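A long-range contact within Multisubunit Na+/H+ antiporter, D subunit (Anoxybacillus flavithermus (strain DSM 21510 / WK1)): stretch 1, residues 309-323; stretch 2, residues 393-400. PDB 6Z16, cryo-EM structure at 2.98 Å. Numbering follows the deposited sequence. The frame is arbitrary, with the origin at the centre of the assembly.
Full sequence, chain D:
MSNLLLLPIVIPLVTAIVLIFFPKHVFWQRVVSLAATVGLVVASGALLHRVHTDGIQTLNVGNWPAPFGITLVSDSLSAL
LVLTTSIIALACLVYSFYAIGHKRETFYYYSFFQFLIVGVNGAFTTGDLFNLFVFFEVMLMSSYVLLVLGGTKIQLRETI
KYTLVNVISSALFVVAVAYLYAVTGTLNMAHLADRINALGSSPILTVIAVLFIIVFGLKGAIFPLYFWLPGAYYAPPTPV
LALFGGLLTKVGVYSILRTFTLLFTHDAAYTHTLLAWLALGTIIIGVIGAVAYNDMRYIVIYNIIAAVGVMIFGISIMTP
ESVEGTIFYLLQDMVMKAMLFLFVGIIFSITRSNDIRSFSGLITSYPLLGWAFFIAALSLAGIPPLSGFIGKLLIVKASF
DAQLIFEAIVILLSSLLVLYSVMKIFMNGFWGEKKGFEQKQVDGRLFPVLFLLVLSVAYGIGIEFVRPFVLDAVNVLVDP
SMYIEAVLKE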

# COMPACT_ATOMS: atom_id res chain seq x y z
N GLY D 309 72.80 -6.65 11.93
CA GLY D 309 73.50 -6.43 13.19
C GLY D 309 74.34 -5.16 13.20
O GLY D 309 74.37 -4.44 14.21
N VAL D 310 75.00 -4.86 12.08
CA VAL D 310 75.79 -3.63 11.98
C VAL D 310 74.89 -2.40 12.06
O VAL D 310 75.22 -1.40 12.73
CB VAL D 310 76.63 -3.64 10.69
CG1 VAL D 310 77.41 -2.35 10.53
CG2 VAL D 310 77.58 -4.82 10.69
N MET D 311 73.72 -2.46 11.41
CA MET D 311 72.79 -1.33 11.46
C MET D 311 72.22 -1.12 12.86
O MET D 311 72.06 0.02 13.30
CB MET D 311 71.67 -1.54 10.46
CG MET D 311 72.10 -1.42 9.04
SD MET D 311 70.74 -1.57 7.89
CE MET D 311 70.55 -3.33 7.74
N ILE D 312 71.92 -2.21 13.57
CA ILE D 312 71.40 -2.10 14.93
C ILE D 312 72.46 -1.54 15.87
O ILE D 312 72.16 -0.73 16.76
CB ILE D 312 70.85 -3.46 15.41
CG1 ILE D 312 69.64 -3.85 14.56
CG2 ILE D 312 70.42 -3.43 16.86
CD1 ILE D 312 68.51 -2.88 14.63
N PHE D 313 73.73 -1.93 15.66
CA PHE D 313 74.80 -1.33 16.45
C PHE D 313 74.98 0.15 16.15
O PHE D 313 75.34 0.92 17.04
CB PHE D 313 76.12 -2.07 16.23
CG PHE D 313 77.23 -1.54 17.07
CD1 PHE D 313 77.25 -1.78 18.43
CD2 PHE D 313 78.23 -0.76 16.52
CE1 PHE D 313 78.24 -1.28 19.22
CE2 PHE D 313 79.23 -0.25 17.31
CZ PHE D 313 79.23 -0.51 18.65
N GLY D 314 74.73 0.56 14.91
CA GLY D 314 74.71 1.98 14.61
C GLY D 314 73.56 2.71 15.28
O GLY D 314 73.71 3.87 15.67
N ILE D 315 72.41 2.05 15.40
CA ILE D 315 71.27 2.64 16.10
C ILE D 315 71.57 2.79 17.59
O ILE D 315 71.19 3.80 18.21
CB ILE D 315 69.99 1.81 15.85
CG1 ILE D 315 69.60 1.86 14.37
CG2 ILE D 315 68.81 2.31 16.66
CD1 ILE D 315 68.53 0.86 13.99
N SER D 316 72.32 1.85 18.17
CA SER D 316 72.52 1.79 19.62
C SER D 316 73.35 2.93 20.19
O SER D 316 73.52 3.00 21.41
CB SER D 316 73.19 0.47 20.00
OG SER D 316 74.51 0.42 19.50
N ILE D 317 73.89 3.82 19.36
CA ILE D 317 74.61 5.00 19.81
C ILE D 317 73.78 6.22 19.43
O ILE D 317 73.37 6.36 18.27
CB ILE D 317 76.01 5.07 19.17
CG1 ILE D 317 76.77 3.78 19.40
CG2 ILE D 317 76.80 6.21 19.76
CD1 ILE D 317 78.00 3.66 18.54
N MET D 318 73.52 7.10 20.39
CA MET D 318 72.74 8.31 20.11
C MET D 318 73.62 9.48 19.70
O MET D 318 73.54 10.58 20.25
CB MET D 318 71.89 8.69 21.32
CG MET D 318 70.63 7.87 21.48
SD MET D 318 69.43 8.10 20.14
CE MET D 318 69.58 6.56 19.24
N THR D 319 74.46 9.26 18.72
CA THR D 319 75.23 10.33 18.13
C THR D 319 74.80 10.51 16.68
O THR D 319 74.46 9.53 16.01
CB THR D 319 76.73 10.04 18.19
OG1 THR D 319 77.00 8.80 17.53
CG2 THR D 319 77.18 9.96 19.63
N PRO D 320 74.78 11.74 16.17
CA PRO D 320 74.36 11.96 14.78
C PRO D 320 75.29 11.35 13.73
O PRO D 320 74.83 11.05 12.63
CB PRO D 320 74.30 13.49 14.67
CG PRO D 320 75.11 14.00 15.78
CD PRO D 320 74.96 13.02 16.89
N GLU D 321 76.56 11.13 14.06
CA GLU D 321 77.46 10.48 13.11
C GLU D 321 77.12 9.01 12.94
O GLU D 321 77.16 8.48 11.83
CB GLU D 321 78.91 10.66 13.55
CG GLU D 321 79.42 12.09 13.43
CD GLU D 321 79.10 12.95 14.64
OE1 GLU D 321 78.57 12.40 15.63
OE2 GLU D 321 79.38 14.16 14.60
N SER D 322 76.76 8.34 14.04
CA SER D 322 76.37 6.93 13.96
C SER D 322 75.03 6.76 13.26
O SER D 322 74.83 5.80 12.50
CB SER D 322 76.32 6.34 15.37
OG SER D 322 75.42 7.06 16.18
N VAL D 323 74.10 7.70 13.48
CA VAL D 323 72.81 7.67 12.80
C VAL D 323 73.00 7.91 11.30
O VAL D 323 72.37 7.24 10.46
CB VAL D 323 71.87 8.71 13.43
CG1 VAL D 323 70.57 8.80 12.68
CG2 VAL D 323 71.58 8.35 14.87
N LEU D 393 82.36 3.49 7.75
CA LEU D 393 83.38 4.44 8.18
C LEU D 393 82.84 5.37 9.26
O LEU D 393 83.49 5.59 10.29
CB LEU D 393 83.87 5.25 6.99
CG LEU D 393 84.95 6.28 7.35
CD1 LEU D 393 86.23 5.57 7.74
CD2 LEU D 393 85.19 7.25 6.22
N LEU D 394 81.62 5.90 9.06
CA LEU D 394 81.03 6.76 10.08
C LEU D 394 80.61 5.99 11.32
O LEU D 394 80.67 6.54 12.43
CB LEU D 394 79.85 7.53 9.49
CG LEU D 394 80.17 8.65 8.50
CD1 LEU D 394 78.91 9.16 7.87
CD2 LEU D 394 80.87 9.77 9.22
N ILE D 395 80.22 4.72 11.17
CA ILE D 395 79.89 3.89 12.33
C ILE D 395 81.14 3.64 13.18
O ILE D 395 81.11 3.79 14.41
CB ILE D 395 79.22 2.58 11.89
CG1 ILE D 395 77.83 2.84 11.33
CG2 ILE D 395 79.12 1.60 13.03
CD1 ILE D 395 77.22 1.65 10.62
N VAL D 396 82.25 3.27 12.53
CA VAL D 396 83.52 3.03 13.22
C VAL D 396 84.04 4.31 13.87
O VAL D 396 84.52 4.29 15.01
CB VAL D 396 84.54 2.42 12.24
CG1 VAL D 396 85.94 2.46 12.78
CG2 VAL D 396 84.19 0.97 11.95
N LYS D 397 83.89 5.45 13.19
CA LYS D 397 84.33 6.71 13.76
C LYS D 397 83.49 7.12 14.96
O LYS D 397 84.02 7.62 15.97
CB LYS D 397 84.31 7.81 12.70
CG LYS D 397 84.85 9.12 13.21
CD LYS D 397 84.85 10.20 12.17
CE LYS D 397 85.40 11.48 12.77
NZ LYS D 397 85.42 12.61 11.81
N ALA D 398 82.18 6.89 14.90
CA ALA D 398 81.33 7.25 16.03
C ALA D 398 81.49 6.29 17.19
O ALA D 398 81.26 6.67 18.34
CB ALA D 398 79.88 7.31 15.58
N SER D 399 81.90 5.05 16.93
CA SER D 399 82.18 4.15 18.04
C SER D 399 83.53 4.45 18.69
O SER D 399 83.66 4.34 19.91
CB SER D 399 82.12 2.70 17.58
OG SER D 399 83.15 2.40 16.67
N PHE D 400 84.54 4.84 17.90
CA PHE D 400 85.80 5.29 18.49
C PHE D 400 85.64 6.60 19.26
O PHE D 400 86.33 6.81 20.26
CB PHE D 400 86.89 5.47 17.44
CG PHE D 400 87.65 4.23 17.12
CD1 PHE D 400 88.63 3.79 17.99
CD2 PHE D 400 87.44 3.53 15.95
CE1 PHE D 400 89.36 2.65 17.70
CE2 PHE D 400 88.17 2.40 15.66
CZ PHE D 400 89.13 1.96 16.54

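Not one hydrogen bond crosses between these two stretches, although serines, a threonine and a glutamate all lie along the contact; Ser399 bonds within its own segment, and carbon of the second stretch packs on both carbon and polar atoms of the first. The example illustrates a general rule of membrane-protein packing: helices can be held together by fit alone when small residues let the backbones come close and polar side chains find partners within their own segment.

The closest backbone approach shows the first half of that rule. Ser322 CA and Ile395 CA are 4.9 Å apart, at the point where the helix beginning at Pro320 meets the helix of residues 393-400. Ser322 and Ala398 are both small, and Ser322 CB and Ala398 CB meet at 3.7 Å. The CA-to-CB bond of Ala398 points toward the first stretch, and its single methyl is shared among several neighbours: Ala398 CB also lies 3.6 Å from Ser322 N, 3.8 Å from Thr319 OG1 and 4.0 Å from Glu321 CB. One methyl thus touches a backbone amide nitrogen, a hydroxyl oxygen and two aliphatic carbons, without asking any of them for a hydrogen bond. Alongside it, the CA-to-CB bond of Leu394 points toward the same segment, with Leu394 CB packed 3.7 Å from Glu321 O.

Glu321 suits the exposed margin of this site. Its CA-to-CB bond points toward the second helix, so that its CB contributes to the packing, while the end of the side chain leads away and the charged group need not be buried in the contact.

Farther along, the helix that includes residues 309-315 meets residues 393-400 at an angle of 42°, with the axes no closer than 10.4 Å. Larger side chains span this wider gap. Ile395, which has the largest covered area of any residue here, leaves its backbone sideways, but its end comes nearer to the first stretch. Ile395 CD1 reaches Val310 CG1 at 4.0 Å, and Ile395 CG2 approaches Phe313 CD2 at 4.3 Å. Gly314 also lies beside this isoleucine; a CB in the ideal position there would sit 3.6 Å from Ile395 CD1.

The Phe313 ring presents its edge, with Ile395 CG2 and Ser399 CB near its plane; Ser399 CB is 4.1 Å from Phe313 CE2. Ile317 adds to the apolar surface, with Ile317 CD1 lying 4.2 Å from Ser399 CA.

The second half of the rule is visible in Ser399. Ser399 OG donates to Val396 O at 2.9 Å, one turn back in its own helix, while Ser399 CB meets the phenylalanine ring edge. In all, 439 Å² is buried, summed over both sides, a modest area secured by van der Waals packing.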